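Local coordinates for protein BT_4661 (Bacteroides thetaiotaomicron, PDB 4AK2) that probably binds heparin and heparan sulfate at the cell surface, this chain being the ligand-binding part of a SusE-like surface glycan-binding protein, at residues Y208-T213 / D259-T264; G220-D223 / K228-I231. All coordinates share one frame; numbering follows the deposited sequence.

Interaction 1 (Y208-T213 / D259-T264); sequences YFENTT and DPQAAT. With SGN (2-deoxy-6-O-sulfo-2-(sulfoamino)-alpha-D-glucopyranose), chain B.
Asp259 OD1, part of a carboxylate stacked on the ring of Phe209, is gripped by two donors. The backbone N of Gln261 gives it a hydrogen bond of 3.0 Å from above the carboxylate plane, which makes an Asx turn. Arg203 NH1 adds a salt bridge to the same oxygen, and Arg203 NH2 forms another with Glu210 OE2. One guanidinium group thus serves an acid on each loop. It probably offsets the like charges of Glu210 OE2 and Asp259 OD2, which stand 5.0 Å apart.

No hydrogen bond runs directly between the two segments. Phe209 carries the packing. Its ring and the Asp259 carboxylate lie with planes 15° apart. Asp259 CA sits over the ring, 3.9 Å from the Phe209 centroid, in a CH-pi contact. Asp259 CG is anti to the backbone N (chi1 179°), which lays the carboxylate over the root of the ring, and OD2 comes to 3.4 Å from Phe209 CB. Pro260 CD meets Phe209 CE2 at 3.5 Å. The ring's opposite face rests on Tyr208 CD2. With an alanine in place of Phe209, Asp259 CA and Pro260 CD would probably lose their apolar partner, and a gap would open between the loops.

Gln261 extends away from this packing to the glycan. Its NE2 donates to O1S, an N-sulfate oxygen of the bound glucosamine, at 2.8 Å and 159°. Arg161 NH1, Thr201 OG1, Gln182 NE2 and Arg203 N also bond this sugar. A neutral amide meets the sulfate beside Arg203, consistent with recognition of N-sulfated units in heparin.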
loop_
_atom_site.group_PDB
_atom_site.type_symbol
_atom_site.label_atom_id
_atom_site.label_comp_id
_atom_site.label_asym_id
_atom_site.label_seq_id
_atom_site.Cartn_x
_atom_site.Cartn_y
_atom_site.Cartn_z
ATOM N N TYR A 208 -3.942 -3.191 17.559
ATOM C CA TYR A 208 -3.282 -3.891 18.652
ATOM C C TYR A 208 -4.003 -3.617 19.977
ATOM O O TYR A 208 -4.296 -4.533 20.753
ATOM C CB TYR A 208 -1.825 -3.439 18.757
ATOM C CG TYR A 208 -1.155 -3.957 20.029
ATOM C CD1 TYR A 208 -0.509 -5.181 20.046
ATOM C CD2 TYR A 208 -1.185 -3.200 21.215
ATOM C CE1 TYR A 208 0.072 -5.657 21.210
ATOM C CE2 TYR A 208 -0.605 -3.670 22.389
ATOM C CZ TYR A 208 0.020 -4.892 22.387
ATOM O OH TYR A 208 0.615 -5.356 23.571
ATOM N N PHE A 209 -4.243 -2.346 20.262
ATOM C CA PHE A 209 -4.780 -1.967 21.572
ATOM C C PHE A 209 -6.192 -2.493 21.839
ATOM O O PHE A 209 -6.542 -2.720 23.007
ATOM C CB PHE A 209 -4.653 -0.453 21.771
ATOM C CG PHE A 209 -3.224 -0.046 21.955
ATOM C CD1 PHE A 209 -2.613 -0.197 23.190
ATOM C CD2 PHE A 209 -2.462 0.401 20.865
ATOM C CE1 PHE A 209 -1.258 0.092 23.322
ATOM C CE2 PHE A 209 -1.114 0.692 21.001
ATOM C CZ PHE A 209 -0.522 0.561 22.238
ATOM N N GLU A 210 -6.929 -2.799 20.773
ATOM C CA GLU A 210 -8.287 -3.354 20.902
ATOM C C GLU A 210 -8.327 -4.877 20.855
ATOM O O GLU A 210 -9.407 -5.459 20.943
ATOM C CB GLU A 210 -9.215 -2.760 19.828
ATOM C CG GLU A 210 -9.245 -1.256 19.855
ATOM C CD GLU A 210 -10.111 -0.706 20.967
ATOM O OE1 GLU A 210 -10.958 -1.421 21.510
ATOM O OE2 GLU A 210 -9.899 0.453 21.321
ATOM N N ASN A 211 -7.150 -5.525 20.723
ATOM C CA ASN A 211 -7.055 -6.975 20.559
ATOM C C ASN A 211 -5.936 -7.582 21.397
ATOM O O ASN A 211 -5.457 -8.651 21.043
ATOM C CB ASN A 211 -6.880 -7.343 19.091
ATOM C CG ASN A 211 -8.133 -7.075 18.277
ATOM O OD1 ASN A 211 -9.103 -7.827 18.363
ATOM N ND2 ASN A 211 -8.111 -6.005 17.481
ATOM N N THR A 212 -5.544 -6.933 22.499
ATOM C CA THR A 212 -4.343 -7.325 23.199
ATOM C C THR A 212 -4.409 -8.765 23.678
ATOM O O THR A 212 -3.373 -9.403 23.757
ATOM C CB THR A 212 -4.056 -6.433 24.396
ATOM O OG1 THR A 212 -5.165 -6.477 25.298
ATOM C CG2 THR A 212 -3.819 -4.981 23.991
ATOM N N THR A 213 -5.593 -9.293 23.972
ATOM C CA THR A 213 -5.694 -10.659 24.494
ATOM C C THR A 213 -6.138 -11.637 23.434
ATOM O O THR A 213 -6.356 -12.810 23.733
ATOM C CB THR A 213 -6.650 -10.793 25.700
ATOM O OG1 THR A 213 -7.982 -10.512 25.252
ATOM C CG2 THR A 213 -6.222 -9.856 26.822
ATOM N N ASP A 259 -1.425 4.130 24.590
ATOM C CA ASP A 259 -2.293 3.881 23.435
ATOM C C ASP A 259 -2.463 5.202 22.669
ATOM O O ASP A 259 -2.895 6.200 23.245
ATOM C CB ASP A 259 -3.639 3.360 23.953
ATOM C CG ASP A 259 -4.649 3.088 22.870
ATOM O OD1 ASP A 259 -4.491 3.545 21.717
ATOM O OD2 ASP A 259 -5.658 2.438 23.207
ATOM N N PRO A 260 -2.140 5.216 21.366
ATOM C CA PRO A 260 -2.147 6.474 20.601
ATOM C C PRO A 260 -3.484 6.831 19.951
ATOM O O PRO A 260 -3.533 7.668 19.032
ATOM C CB PRO A 260 -1.080 6.194 19.527
ATOM C CG PRO A 260 -1.276 4.726 19.223
ATOM C CD PRO A 260 -1.551 4.109 20.595
ATOM N N GLN A 261 -4.569 6.238 20.458
ATOM C CA GLN A 261 -5.902 6.451 19.915
ATOM C C GLN A 261 -6.221 7.911 19.649
ATOM O O GLN A 261 -6.791 8.237 18.597
ATOM C CB GLN A 261 -6.956 5.861 20.860
ATOM C CG GLN A 261 -8.354 5.768 20.272
ATOM C CD GLN A 261 -9.356 5.156 21.246
ATOM O OE1 GLN A 261 -9.221 5.267 22.485
ATOM N NE2 GLN A 261 -10.361 4.472 20.687
ATOM N N ALA A 262 -5.879 8.764 20.616
ATOM C CA ALA A 262 -6.300 10.179 20.631
ATOM C C ALA A 262 -5.145 11.102 20.182
ATOM O O ALA A 262 -5.158 12.300 20.412
ATOM C CB ALA A 262 -6.894 10.591 21.994
ATOM N N ALA A 263 -4.138 10.541 19.517
ATOM C CA ALA A 263 -3.049 11.352 19.024
ATOM C C ALA A 263 -3.568 12.553 18.235
ATOM O O ALA A 263 -4.510 12.438 17.436
ATOM C CB ALA A 263 -2.146 10.511 18.136
ATOM N N THR A 264 -2.943 13.702 18.443
ATOM C CA THR A 264 -3.349 14.887 17.726
ATOM C C THR A 264 -2.823 14.875 16.292
ATOM O O THR A 264 -2.058 13.946 15.892
ATOM C CB THR A 264 -2.948 16.159 18.528
ATOM O OG1 THR A 264 -1.522 16.147 18.719
ATOM C CG2 THR A 264 -3.650 16.169 19.901
HETATM C C1 SGN B . -15.282 5.063 16.354
HETATM C C2 SGN B . -14.008 5.823 15.975
HETATM C C3 SGN B . -14.376 7.283 15.686
HETATM C C4 SGN B . -15.492 7.366 14.660
HETATM C C5 SGN B . -16.720 6.561 15.096
HETATM C C6 SGN B . -17.732 6.483 13.948
HETATM N N2 SGN B . -13.023 5.687 17.042
HETATM O O1 SGN B . -15.764 5.491 17.624
HETATM O O3 SGN B . -13.201 7.918 15.181
HETATM O O4 SGN B . -15.975 8.718 14.601
HETATM O O5 SGN B . -16.273 5.226 15.340
HETATM O O6 SGN B . -18.887 5.778 14.365
HETATM S S1 SGN B . -12.098 4.402 17.222
HETATM O O1S SGN B . -10.941 4.805 17.990
HETATM O O2S SGN B . -12.784 3.296 17.838
HETATM O O3S SGN B . -11.674 3.977 15.777
HETATM S S2 SGN B . -19.976 5.421 13.337
HETATM O O4S SGN B . -20.622 6.651 12.882
HETATM O O5S SGN B . -21.054 4.495 14.158
HETATM O O6S SGN B . -19.355 4.600 12.288
#

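Interaction 2 (G220-D223 / K228-I231)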
loop_
_atom_site.group_PDB
_atom_site.type_symbol
_atom_site.label_atom_id
_atom_site.label_comp_id
_atom_site.label_asym_id
_atom_site.label_seq_id
_atom_site.Cartn_x
_atom_site.Cartn_y
_atom_site.Cartn_z
ATOM N N GLY A 220 -5.548 -7.575 11.208
ATOM C CA GLY A 220 -4.162 -7.207 11.213
ATOM C C GLY A 220 -3.902 -6.299 12.391
ATOM O O GLY A 220 -4.856 -5.855 13.048
ATOM N N TYR A 221 -2.636 -6.041 12.697
ATOM C CA TYR A 221 -2.298 -5.168 13.827
ATOM C C TYR A 221 -0.822 -4.828 13.741
ATOM O O TYR A 221 -0.040 -5.583 13.154
ATOM C CB TYR A 221 -2.612 -5.832 15.196
ATOM C CG TYR A 221 -1.781 -7.044 15.452
ATOM C CD1 TYR A 221 -2.191 -8.276 14.956
ATOM C CD2 TYR A 221 -0.573 -6.951 16.134
ATOM C CE1 TYR A 221 -1.411 -9.419 15.166
ATOM C CE2 TYR A 221 0.230 -8.084 16.330
ATOM C CZ TYR A 221 -0.206 -9.319 15.863
ATOM O OH TYR A 221 0.585 -10.443 16.048
ATOM N N ILE A 222 -0.417 -3.787 14.434
ATOM C CA ILE A 222 0.988 -3.428 14.593
ATOM C C ILE A 222 1.484 -3.930 15.918
ATOM O O ILE A 222 0.865 -3.689 16.957
ATOM C CB ILE A 222 1.140 -1.890 14.468
ATOM C CG1 ILE A 222 0.703 -1.452 13.068
ATOM C CG2 ILE A 222 2.583 -1.459 14.774
ATOM C CD1 ILE A 222 0.630 0.058 12.915
ATOM N N ASP A 223 2.621 -4.627 15.914
ATOM C CA ASP A 223 3.192 -5.060 17.212
ATOM C C ASP A 223 3.952 -3.891 17.867
ATOM O O ASP A 223 4.451 -2.979 17.172
ATOM C CB ASP A 223 4.046 -6.309 17.049
ATOM C CG ASP A 223 5.428 -5.993 16.558
ATOM O OD1 ASP A 223 6.259 -5.506 17.360
ATOM O OD2 ASP A 223 5.699 -6.260 15.370
ATOM N N LYS A 228 6.216 -3.766 13.252
ATOM C CA LYS A 228 5.804 -4.378 11.996
ATOM C C LYS A 228 4.282 -4.426 11.941
ATOM O O LYS A 228 3.596 -4.575 12.966
ATOM C CB LYS A 228 6.317 -5.811 11.909
ATOM C CG LYS A 228 7.851 -5.952 11.933
ATOM C CD LYS A 228 8.270 -7.414 11.886
ATOM C CE LYS A 228 9.779 -7.552 11.830
ATOM N NZ LYS A 228 10.151 -9.003 11.749
ATOM N N VAL A 229 3.752 -4.322 10.728
ATOM C CA VAL A 229 2.345 -4.616 10.495
ATOM C C VAL A 229 2.192 -6.140 10.288
ATOM O O VAL A 229 2.877 -6.697 9.438
ATOM C CB VAL A 229 1.753 -3.868 9.272
ATOM C CG1 VAL A 229 0.323 -4.327 9.005
ATOM C CG2 VAL A 229 1.837 -2.347 9.446
ATOM N N HIS A 230 1.310 -6.768 11.074
ATOM C CA HIS A 230 0.955 -8.163 10.944
ATOM C C HIS A 230 -0.351 -8.332 10.290
ATOM O O HIS A 230 -1.284 -7.600 10.606
ATOM C CB HIS A 230 0.882 -8.819 12.340
ATOM C CG HIS A 230 2.173 -8.735 13.090
ATOM N ND1 HIS A 230 2.941 -9.827 13.351
ATOM C CD2 HIS A 230 2.850 -7.646 13.603
ATOM C CE1 HIS A 230 4.046 -9.431 14.008
ATOM N NE2 HIS A 230 3.992 -8.102 14.169
ATOM N N ILE A 231 -0.443 -9.237 9.324
ATOM C CA ILE A 231 -1.688 -9.616 8.659
ATOM C C ILE A 231 -1.957 -11.067 9.014
ATOM O O ILE A 231 -1.098 -11.945 8.808
ATOM C CB ILE A 231 -1.607 -9.426 7.134
ATOM C CG1 ILE A 231 -1.490 -7.936 6.812
ATOM C CG2 ILE A 231 -2.772 -10.091 6.403
ATOM C CD1 ILE A 231 -2.718 -7.100 7.131
#
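His230 runs alongside the Tyr221 ring and ends on Asp223. Its CB sits over one face of the Tyr221 ring, offset toward the rim and 3.9 Å from the ring centroid, a CH-pi contact. CG comes next, 3.7 Å from Tyr221 CZ. The two rings are almost parallel, with planes 3° apart, but slid so far that they barely overlap. On one branch, His230 ND1 is 3.6 Å from Tyr221 OH, which stands above the imidazole face. On the other, His230 CD2 passes 3.6 Å from the backbone O of Tyr221. At the tip, His230 NE2 donates to Asp223 OD2 at 2.8 Å and 168°. OD2 lies in the imidazole plane, with the carboxylate turned steeply across the ring; it is met on its anti side. Asp223 CG sits between its backbone N and carbonyl carbon (chi1 81°), which brings the carboxylate to His230 and Lys228 N. Lys228 N gives the same OD2 a weak bond, while Asp223 OD1 accepts from the backbone N of Thr225, Asp226 and Phe227. The acid therefore holds the turn and fixes the rotation of the imidazole.

Tyr221 and His230 are a hydrogen-bonded pair, with His230 N to Tyr221 O at 2.7 Å. On the other side of the sheet, Ile222 CG1 touches Val229 CG2 at 3.9 Å. This is an antiparallel beta hairpin, with an aromatic pair on one face and aliphatic packing on the other.

How the interactions relate
Strand 140-141 comes first along the chain and later pairs with strand 229-231. After helix 187-195 the chain enters the loop that holds 208-213. It then forms strand 220-222, turns, and returns as strand 229-231, so interaction 2 closes a short hairpin. Val229 and Ile231 of this hairpin pack on strand 268-276. The chain runs on through strand 241-254 to the loop 259-264, where interaction 1 closes a much longer loop. Interaction 2 is nested inside it. The two contacts meet at Tyr208, whose CB lies 3.2 Å from Ile222 O. Interaction 1 thus joins two surface loops at the glycan site, while interaction 2, partly buried, belongs to the small three-stranded antiparallel sheet beside it.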